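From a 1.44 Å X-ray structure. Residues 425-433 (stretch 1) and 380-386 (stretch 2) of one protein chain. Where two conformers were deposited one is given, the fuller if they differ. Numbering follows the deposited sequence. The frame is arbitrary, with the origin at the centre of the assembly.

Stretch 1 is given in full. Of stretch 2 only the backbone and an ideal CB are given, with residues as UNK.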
ATOM      1  N   LYS A 425      25.235  -5.107   4.945  1.00 11.05           N
ATOM      2  CA  LYS A 425      26.165  -4.479   4.011  1.00 10.98           C
ATOM      3  C   LYS A 425      25.932  -5.043   2.603  1.00 10.81           C
ATOM      4  O   LYS A 425      25.909  -6.263   2.401  1.00 11.20           O
ATOM      5  CB  LYS A 425      27.615  -4.744   4.443  1.00 15.06           C
ATOM      6  CG  LYS A 425      28.648  -3.976   3.634  1.00 15.80           C
ATOM      7  CD  LYS A 425      30.065  -4.422   4.022  1.00 23.29           C
ATOM      8  CE  LYS A 425      31.124  -3.960   3.026  1.00 30.52           C
ATOM      9  NZ  LYS A 425      32.453  -4.591   3.336  1.00 35.81           N
ATOM     10  N   PRO A 426      25.757  -4.165   1.612  1.00  9.00           N
ATOM     11  CA  PRO A 426      25.560  -4.684   0.264  1.00  9.50           C
ATOM     12  C   PRO A 426      26.754  -5.524  -0.195  1.00 11.00           C
ATOM     13  O   PRO A 426      27.924  -5.144   0.029  1.00 12.45           O
ATOM     14  CB  PRO A 426      25.415  -3.423  -0.578  1.00 10.22           C
ATOM     15  CG  PRO A 426      24.740  -2.467   0.385  1.00 11.93           C
ATOM     16  CD  PRO A 426      25.477  -2.719   1.692  1.00 12.48           C
ATOM     17  N   VAL A 427      26.458  -6.652  -0.839  1.00 10.14           N
ATOM     18  CA  VAL A 427      27.495  -7.592  -1.294  1.00 10.51           C
ATOM     19  C   VAL A 427      27.170  -8.102  -2.676  1.00  9.95           C
ATOM     20  O   VAL A 427      26.004  -8.202  -3.051  1.00  9.08           O
ATOM     21  CB  VAL A 427      27.630  -8.804  -0.373  1.00 13.02           C
ATOM     22  CG1 VAL A 427      28.081  -8.367   1.020  1.00 15.94           C
ATOM     23  CG2 VAL A 427      26.334  -9.600  -0.313  1.00 12.14           C
ATOM     24  N   LEU A 428      28.199  -8.508  -3.418  1.00 10.06           N
ATOM     25  CA  LEU A 428      27.990  -9.185  -4.685  1.00  8.96           C
ATOM     26  C   LEU A 428      27.223 -10.480  -4.465  1.00  8.82           C
ATOM     27  O   LEU A 428      27.338 -11.169  -3.432  1.00  8.88           O
ATOM     28  CB  LEU A 428      29.323  -9.516  -5.366  1.00 10.73           C
ATOM     29  CG  LEU A 428      30.234  -8.352  -5.730  1.00 11.82           C
ATOM     30  CD1 LEU A 428      31.535  -8.919  -6.296  1.00 17.17           C
ATOM     31  CD2 LEU A 428      29.602  -7.416  -6.735  1.00 15.36           C
ATOM     32  N   ILE A 429      26.446 -10.838  -5.465  1.00  9.73           N
ATOM     33  CA  ILE A 429      25.614 -12.011  -5.384  1.00 11.69           C
ATOM     34  C   ILE A 429      26.451 -13.286  -5.153  1.00 11.38           C
ATOM     35  O   ILE A 429      26.023 -14.230  -4.478  1.00 12.60           O
ATOM     36  CB  ILE A 429      24.700 -12.075  -6.643  1.00 15.23           C
ATOM     37  CG1 ILE A 429      23.396 -12.820  -6.342  1.00 22.22           C
ATOM     38  CG2 ILE A 429      25.435 -12.595  -7.833  1.00 19.38           C
ATOM     39  CD1 ILE A 429      22.361 -12.648  -7.447  1.00 24.92           C
ATOM     40  N   ASP A 430      27.673 -13.307  -5.683  1.00  8.65           N
ATOM     41  CA  ASP A 430      28.555 -14.470  -5.504  0.50  7.68           C
ATOM     42  C   ASP A 430      29.187 -14.548  -4.111  1.00  8.59           C
ATOM     43  O   ASP A 430      29.903 -15.480  -3.824  1.00  9.06           O
ATOM     44  CB  ASP A 430      29.617 -14.592  -6.621  0.50  8.52           C
ATOM     45  CG  ASP A 430      30.672 -13.505  -6.585  0.50  6.22           C
ATOM     46  OD1 ASP A 430      30.661 -12.635  -5.695  0.50 11.43           O
ATOM     47  OD2 ASP A 430      31.539 -13.518  -7.492  0.50 15.54           O
ATOM     48  N   LYS A 431      28.876 -13.577  -3.242  1.00  7.84           N
ATOM     49  CA  LYS A 431      29.257 -13.612  -1.840  1.00  7.80           C
ATOM     50  C   LYS A 431      28.177 -14.218  -0.934  1.00  9.17           C
ATOM     51  O   LYS A 431      28.435 -14.482   0.238  1.00  9.22           O
ATOM     52  CB  LYS A 431      29.537 -12.190  -1.336  1.00 10.37           C
ATOM     53  CG  LYS A 431      30.607 -11.463  -2.044  1.00 15.65           C
ATOM     54  CD  LYS A 431      31.930 -12.131  -1.858  1.00 11.57           C
ATOM     55  CE  LYS A 431      33.066 -11.212  -2.203  1.00 22.66           C
ATOM     56  NZ  LYS A 431      32.969 -10.772  -3.610  1.00 35.09           N
ATOM     57  N   LEU A 432      26.973 -14.433  -1.460  1.00  7.72           N
ATOM     58  CA  LEU A 432      25.941 -15.111  -0.693  1.00  8.78           C
ATOM     59  C   LEU A 432      26.316 -16.567  -0.444  1.00 10.90           C
ATOM     60  O   LEU A 432      27.055 -17.172  -1.206  1.00 11.91           O
ATOM     61  CB  LEU A 432      24.583 -15.044  -1.396  1.00  9.01           C
ATOM     62  CG  LEU A 432      24.059 -13.636  -1.671  1.00 10.78           C
ATOM     63  CD1 LEU A 432      22.702 -13.754  -2.339  1.00  8.78           C
ATOM     64  CD2 LEU A 432      23.965 -12.764  -0.392  1.00 11.39           C
ATOM     65  N   GLU A 433      25.784 -17.117   0.633  1.00 15.48           N
ATOM     66  CA  GLU A 433      25.970 -18.536   0.935  1.00 15.67           C
ATOM     67  C   GLU A 433      25.429 -19.420  -0.191  1.00 17.74           C
ATOM     68  O   GLU A 433      24.479 -19.061  -0.881  1.00 15.36           O
ATOM     69  CB  GLU A 433      25.276 -18.897   2.249  1.00 20.92           C
ATOM     70  CG  GLU A 433      25.740 -18.075   3.456  1.00 27.16           C
ATOM     71  CD  GLU A 433      24.882 -18.313   4.689  1.00 42.02           C
ATOM     72  OE1 GLU A 433      24.637 -19.496   5.016  1.00 49.70           O
ATOM     73  OE2 GLU A 433      24.446 -17.318   5.325  1.00 47.13           O
ATOM     74  N   UNK A 380      30.830  -0.969 -12.888  1.00 19.93           N
ATOM     75  CA  UNK A 380      30.509  -1.150 -11.470  1.00 20.92           C
ATOM     76  C   UNK A 380      29.438  -2.243 -11.404  1.00 19.12           C
ATOM     77  O   UNK A 380      28.457  -2.187 -12.130  1.00 17.60           O
ATOM     78  CB  UNK A 380      30.031   0.151 -10.822  1.00 20.92           C
ATOM     79  N   UNK A 381      29.650  -3.284 -10.581  1.00 15.69           N
ATOM     80  CA  UNK A 381      28.638  -4.347 -10.561  1.00 13.91           C
ATOM     81  C   UNK A 381      27.405  -3.983  -9.735  1.00 13.18           C
ATOM     82  O   UNK A 381      27.437  -3.022  -8.952  1.00 13.44           O
ATOM     83  CB  UNK A 381      29.253  -5.636 -10.011  1.00 13.91           C
ATOM     84  N   UNK A 382      26.364  -4.784  -9.902  1.00 12.05           N
ATOM     85  CA  UNK A 382      25.196  -4.703  -9.025  1.00 11.59           C
ATOM     86  C   UNK A 382      25.510  -5.439  -7.717  1.00 12.00           C
ATOM     87  O   UNK A 382      26.237  -6.442  -7.698  1.00 14.08           O
ATOM     88  CB  UNK A 382      23.958  -5.294  -9.702  1.00 11.59           C
ATOM     89  N   UNK A 383      25.011  -4.874  -6.630  1.00  8.81           N
ATOM     90  CA  UNK A 383      25.107  -5.433  -5.305  1.00  9.14           C
ATOM     91  C   UNK A 383      23.742  -5.838  -4.785  1.00  7.31           C
ATOM     92  O   UNK A 383      22.757  -5.153  -4.981  1.00  7.70           O
ATOM     93  CB  UNK A 383      25.766  -4.434  -4.352  1.00  9.14           C
ATOM     94  N   UNK A 384      23.717  -6.938  -4.049  1.00  7.31           N
ATOM     95  CA  UNK A 384      22.539  -7.338  -3.315  1.00  7.71           C
ATOM     96  C   UNK A 384      22.359  -6.382  -2.152  1.00  7.06           C
ATOM     97  O   UNK A 384      23.207  -6.282  -1.269  1.00  8.20           O
ATOM     98  CB  UNK A 384      22.646  -8.787  -2.834  1.00  7.71           C
ATOM     99  N   UNK A 385      21.209  -5.689  -2.127  1.00  7.23           N
ATOM    100  CA  UNK A 385      20.843  -4.846  -0.993  1.00  7.09           C
ATOM    101  C   UNK A 385      19.694  -5.417  -0.158  1.00  7.45           C
ATOM    102  O   UNK A 385      19.421  -4.926   0.943  1.00  7.31           O
ATOM    103  CB  UNK A 385      20.462  -3.452  -1.496  1.00  7.09           C
ATOM    104  N   UNK A 386      19.006  -6.431  -0.677  1.00  7.22           N
ATOM    105  CA  UNK A 386      17.955  -7.119   0.076  1.00  6.59           C
ATOM    106  C   UNK A 386      17.898  -8.551  -0.418  1.00  7.68           C
ATOM    107  O   UNK A 386      17.857  -8.802  -1.620  1.00  7.37           O
ATOM    108  CB  UNK A 386      16.599  -6.427  -0.079  1.00  6.59           C
TER

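Position 380 lies beyond the reach of stretch 1. Nothing of that stretch comes within 5.5 Å of the ideal CB, so the contact sets no preference. The deposited residue is Ser380, which makes no contact here.

At position 381 CA-to-CB points toward stretch 1, and the ideal CB is 3.7 Å from Leu428 CD2. Phi is -79°, a value proline can take. A compact apolar side chain would suit; alanine, valine or proline are all reasonable. The residue is Pro381. Its CG packs 3.4 Å from Leu428 CD2.

At position 382 CB points sideways, with nothing of stretch 1 within 5.5 Å. Many residues would fit. The residue is Ala382. Its carbonyl O accepts a hydrogen bond from a water, 2.7 Å from the water O, and that water accepts one from Ile429 N, 3.0 Å from the water O. Ala382 O also lies 3.6 Å from Leu428 CD2.

Position 383 has extended angles, -113/144. CB points sideways, 3.9 Å from Pro426 CB and 4.8 Å from Leu428 N. Stretch 1 offers a proline ring and a leucine side chain, with no charge close by. A large apolar or aromatic side chain could cover both; leucine, methionine, phenylalanine or tyrosine would do. The residue is Tyr383, with chi1 in the m well. Its ring receives Leu428 CD2 over one face, 4.1 Å from the ring centroid and 20° off the normal, a CH-pi contact.

Position 384 pairs with Val427 in a single antiparallel bridge. The N of 384 donates to Val427 O at 2.8 Å, and Val427 N donates to the O of 384 at 3.3 Å. The same carbonyl O accepts a CA-H...O contact from Pro426 CA at 3.2 Å. The N-H that 384 gives to Val427 O rules out proline here. CB points sideways, 4.9 Å from Leu432 CD2, with Ile429 nearby. Valine, isoleucine or another aliphatic residue would suit. The residue is Val384, chi1 in the t well. Its CG2 meets Ile429 CG1 at 3.9 Å and Leu432 CD1 at 4.2 Å.

At position 385 CB points sideways, 4.8 Å from Pro426 CG. That ring offers an apolar surface at the margin, so valine, isoleucine, leucine or threonine could serve. The residue is Ile385. Its CG2 touches Pro426 CG at 3.9 Å, while the end of the side chain leads away.

Position 386 is again out of reach, and stretch 1 gives no guide. The residue is Asp386, whose carboxylate is hydrogen-bonded elsewhere in the structure.

Stretch 2 (380-386) SPAYVID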
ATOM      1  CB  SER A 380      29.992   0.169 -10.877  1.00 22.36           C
ATOM      2  OG  SER A 380      29.927   0.142  -9.461  1.00 27.14           O
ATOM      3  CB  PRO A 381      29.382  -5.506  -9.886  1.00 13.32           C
ATOM      4  CG  PRO A 381      30.269  -4.841  -8.912  1.00 12.87           C
ATOM      5  CD  PRO A 381      30.736  -3.548  -9.617  1.00 18.10           C
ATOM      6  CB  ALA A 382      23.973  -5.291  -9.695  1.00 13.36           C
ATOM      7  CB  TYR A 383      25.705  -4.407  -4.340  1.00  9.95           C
ATOM      8  CG  TYR A 383      27.153  -4.123  -4.622  1.00 11.58           C
ATOM      9  CD1 TYR A 383      27.527  -3.258  -5.643  1.00 12.15           C
ATOM     10  CD2 TYR A 383      28.140  -4.751  -3.896  1.00 13.93           C
ATOM     11  CE1 TYR A 383      28.877  -3.021  -5.917  1.00 16.69           C
ATOM     12  CE2 TYR A 383      29.500  -4.521  -4.161  1.00 15.02           C
ATOM     13  CZ  TYR A 383      29.847  -3.655  -5.172  1.00 15.43           C
ATOM     14  OH  TYR A 383      31.195  -3.420  -5.451  1.00 17.46           O
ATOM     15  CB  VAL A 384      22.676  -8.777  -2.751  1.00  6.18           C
ATOM     16  CG1 VAL A 384      21.424  -9.180  -1.931  1.00  7.18           C
ATOM     17  CG2 VAL A 384      22.901  -9.804  -3.863  1.00  8.46           C
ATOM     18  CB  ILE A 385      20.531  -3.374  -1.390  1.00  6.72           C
ATOM     19  CG1 ILE A 385      19.265  -3.259  -2.235  1.00  7.74           C
ATOM     20  CG2 ILE A 385      21.746  -2.773  -2.108  1.00  7.98           C
ATOM     21  CD1 ILE A 385      18.725  -1.799  -2.295  1.00  8.73           C
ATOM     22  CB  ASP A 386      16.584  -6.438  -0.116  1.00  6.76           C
ATOM     23  CG  ASP A 386      15.558  -6.882   0.900  1.00  7.21           C
ATOM     24  OD1 ASP A 386      14.960  -7.971   0.667  1.00  7.05           O
ATOM     25  OD2 ASP A 386      15.333  -6.098   1.870  1.00  7.08           O
TER
HETATM   26  O   HOH W   1      26.228  -9.140  -7.874  1.00 16.93           O
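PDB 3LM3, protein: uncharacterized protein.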